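Aminotransferase, class III (Thermomicrobium roseum, PDB 6IO1) probably transfers amino groups with (S)-enantioselectivity as a thermostable, pyridoxal-phosphate-dependent omega-transaminase of class III. Local coordinates at residues B[6-11]-B[47-52]. Residues are numbered along the deposited sequence; the frame is centred on the assembly and turned at random.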
ATOM      1  N   TRP B   6      20.366  18.667  10.762  1.00 37.42           N
ATOM      2  CA  TRP B   6      19.113  18.899  11.462  1.00 34.99           C
ATOM      3  C   TRP B   6      19.381  19.242  12.920  1.00 31.51           C
ATOM      4  O   TRP B   6      20.352  18.775  13.519  1.00 31.61           O
ATOM      5  CB  TRP B   6      18.197  17.669  11.384  1.00 33.79           C
ATOM      6  CG  TRP B   6      18.847  16.375  11.826  1.00 31.78           C
ATOM      7  CD1 TRP B   6      19.325  15.382  11.018  1.00 34.56           C
ATOM      8  CD2 TRP B   6      19.079  15.934  13.176  1.00 29.14           C
ATOM      9  NE1 TRP B   6      19.842  14.360  11.777  1.00 35.24           N
ATOM     10  CE2 TRP B   6      19.704  14.674  13.103  1.00 30.32           C
ATOM     11  CE3 TRP B   6      18.816  16.482  14.437  1.00 25.01           C
ATOM     12  CZ2 TRP B   6      20.074  13.957  14.240  1.00 28.93           C
ATOM     13  CZ3 TRP B   6      19.191  15.773  15.562  1.00 23.62           C
ATOM     14  CH2 TRP B   6      19.809  14.523  15.456  1.00 24.96           C
ATOM     15  N   ASN B   7      18.544  20.121  13.467  1.00 28.49           N
ATOM     16  CA  ASN B   7      18.522  20.407  14.894  1.00 27.12           C
ATOM     17  C   ASN B   7      17.175  19.972  15.462  1.00 23.59           C
ATOM     18  O   ASN B   7      16.144  20.082  14.789  1.00 22.45           O
ATOM     19  CB  ASN B   7      18.840  21.889  15.188  1.00 32.59           C
ATOM     20  CG  ASN B   7      17.645  22.803  15.045  1.00 28.53           C
ATOM     21  OD1 ASN B   7      16.731  22.795  15.871  1.00 24.26           O
ATOM     22  ND2 ASN B   7      17.669  23.636  14.012  1.00 32.91           N
ATOM     23  N   ALA B   8      17.197  19.471  16.699  1.00 23.09           N
ATOM     24  CA  ALA B   8      16.019  18.830  17.281  1.00 20.76           C
ATOM     25  C   ALA B   8      14.828  19.781  17.376  1.00 21.76           C
ATOM     26  O   ALA B   8      13.695  19.406  17.048  1.00 19.82           O
ATOM     27  CB  ALA B   8      16.367  18.269  18.660  1.00 22.66           C
ATOM     28  N   ALA B   9      15.059  21.011  17.846  1.00 21.94           N
ATOM     29  CA  ALA B   9      13.957  21.959  17.995  1.00 21.38           C
ATOM     30  C   ALA B   9      13.303  22.264  16.654  1.00 20.32           C
ATOM     31  O   ALA B   9      12.069  22.313  16.548  1.00 20.44           O
ATOM     32  CB  ALA B   9      14.458  23.243  18.655  1.00 25.39           C
ATOM     33  N   GLU B  10      14.138  22.432  15.624  1.00 20.59           N
ATOM     34  CA  GLU B  10      13.641  22.714  14.252  1.00 22.29           C
ATOM     35  C   GLU B  10      12.805  21.520  13.777  1.00 20.66           C
ATOM     36  O   GLU B  10      11.730  21.752  13.189  1.00 17.96           O
ATOM     37  CB  GLU B  10      14.819  22.970  13.310  1.00 24.92           C
ATOM     38  CG  GLU B  10      14.420  23.668  12.023  1.00 33.10           C
ATOM     39  CD  GLU B  10      15.582  24.042  11.118  1.00 39.63           C
ATOM     40  OE1 GLU B  10      16.521  23.232  11.000  1.00 38.98           O
ATOM     41  OE2 GLU B  10      15.545  25.145  10.539  1.00 44.17           O
ATOM     42  N   LEU B  11      13.264  20.295  14.059  1.00 21.43           N
ATOM     43  CA  LEU B  11      12.533  19.103  13.644  1.00 18.04           C
ATOM     44  C   LEU B  11      11.179  19.022  14.336  1.00 15.68           C
ATOM     45  O   LEU B  11      10.170  18.691  13.702  1.00 17.53           O
ATOM     46  CB  LEU B  11      13.359  17.851  13.936  1.00 17.95           C
ATOM     47  CG  LEU B  11      14.600  17.628  13.071  1.00 21.21           C
ATOM     48  CD1 LEU B  11      15.405  16.455  13.602  1.00 20.88           C
ATOM     49  CD2 LEU B  11      14.212  17.403  11.618  1.00 20.92           C
ATOM     50  N   ASP B  47      16.891   9.171  20.260  1.00 16.05           N
ATOM     51  CA  ASP B  47      16.076  10.284  19.804  1.00 15.11           C
ATOM     52  C   ASP B  47      16.968  11.456  19.390  1.00 14.48           C
ATOM     53  O   ASP B  47      18.197  11.399  19.474  1.00 16.46           O
ATOM     54  CB  ASP B  47      15.038  10.678  20.863  1.00 15.97           C
ATOM     55  CG  ASP B  47      15.645  11.294  22.122  1.00 15.13           C
ATOM     56  OD1 ASP B  47      16.846  11.632  22.150  1.00 17.62           O
ATOM     57  OD2 ASP B  47      14.888  11.450  23.105  1.00 17.99           O
ATOM     58  N   ALA B  48      16.334  12.539  18.934  1.00 16.61           N
ATOM     59  CA  ALA B  48      17.076  13.686  18.422  1.00 17.69           C
ATOM     60  C   ALA B  48      17.929  14.359  19.489  1.00 15.28           C
ATOM     61  O   ALA B  48      18.904  15.038  19.148  1.00 17.17           O
ATOM     62  CB  ALA B  48      16.110  14.701  17.810  1.00 16.73           C
ATOM     63  N   GLU B  49      17.594  14.186  20.764  1.00 15.64           N
ATOM     64  CA  GLU B  49      18.343  14.799  21.853  1.00 16.90           C
ATOM     65  C   GLU B  49      19.410  13.876  22.432  1.00 15.51           C
ATOM     66  O   GLU B  49      20.057  14.245  23.418  1.00 17.84           O
ATOM     67  CB  GLU B  49      17.380  15.259  22.952  1.00 20.55           C
ATOM     68  CG  GLU B  49      16.501  16.431  22.530  1.00 25.94           C
ATOM     69  CD  GLU B  49      15.456  16.788  23.565  1.00 30.17           C
ATOM     70  OE1 GLU B  49      15.828  17.034  24.730  1.00 34.24           O
ATOM     71  OE2 GLU B  49      14.260  16.830  23.209  1.00 37.41           O
ATOM     72  N   GLY B  50      19.608  12.693  21.849  1.00 16.55           N
ATOM     73  CA  GLY B  50      20.637  11.767  22.277  1.00 15.84           C
ATOM     74  C   GLY B  50      20.209  10.747  23.306  1.00 16.09           C
ATOM     75  O   GLY B  50      21.031   9.915  23.713  1.00 15.95           O
ATOM     76  N   LYS B  51      18.958  10.783  23.739  1.00 16.19           N
ATOM     77  CA  LYS B  51      18.467   9.811  24.700  1.00 17.04           C
ATOM     78  C   LYS B  51      18.280   8.445  24.041  1.00 15.70           C
ATOM     79  O   LYS B  51      17.835   8.349  22.894  1.00 14.86           O
ATOM     80  CB  LYS B  51      17.160  10.318  25.299  1.00 19.03           C
ATOM     81  CG  LYS B  51      16.500   9.342  26.225  1.00 20.28           C
ATOM     82  CD  LYS B  51      15.481  10.024  27.092  1.00 26.82           C
ATOM     83  CE  LYS B  51      14.851   9.027  28.019  1.00 27.52           C
ATOM     84  NZ  LYS B  51      13.978   9.697  29.024  1.00 32.02           N
ATOM     85  N   ARG B  52      18.618   7.384  24.772  1.00 17.07           N
ATOM     86  CA  ARG B  52      18.535   6.024  24.255  1.00 17.52           C
ATOM     87  C   ARG B  52      17.270   5.335  24.754  1.00 16.21           C
ATOM     88  O   ARG B  52      16.850   5.530  25.898  1.00 17.96           O
ATOM     89  CB  ARG B  52      19.765   5.204  24.653  1.00 16.68           C
ATOM     90  CG  ARG B  52      19.879   3.876  23.918  1.00 17.98           C
ATOM     91  CD  ARG B  52      20.927   2.973  24.540  1.00 17.10           C
ATOM     92  NE  ARG B  52      20.565   2.562  25.893  1.00 18.91           N
ATOM     93  CZ  ARG B  52      21.266   1.700  26.622  1.00 19.92           C
ATOM     94  NH1 ARG B  52      22.372   1.159  26.130  1.00 18.60           N
ATOM     95  NH2 ARG B  52      20.865   1.382  27.846  1.00 22.38           N
TER
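Ala8 and Trp6 meet Ala48 where the capped start of helix 8-18 rests on a type I beta turn, Asp47 to Gly50, the hairpin turn joining strands 44-47 and 52-55 of a class-III aminotransferase, a fold-type I PLP enzyme. The tight part is small and apolar: the methyls CB of Ala8 and CB of Ala48 abut at 3.7 Å, and beside them the six-membered end of the Trp6 indole reaches the turn, with CZ3 4.0 Å from Ala48 CB. Ala48 O lies in the plane of the indole, at its edge, 3.7 Å from CZ3. With chi1 at 53°, Trp6 CG sits between the backbone N and the carbonyl carbon, which turns the CZ3/CH2 edge of the indole toward Ala48; Val38 of strand 35-41 and Pro95 of the second subunit also pack on Trp6. With an alanine at this position, Ala48 CB, Val38 and Pro95 of the second subunit would probably lose the ring they pack on. On the looser, solvent side, Glu49 merely brings its aliphatic CG to 4.3 Å from Ala8 CB, and no hydrogen bond links the two segments. Each piece is instead braced internally. Asp47 OD1 accepts from Lys51 N, while across the contact Asn7 caps the helix: its OD1 takes Glu10 N at 2.6 Å, the donor standing 38° out of the carbonyl plane.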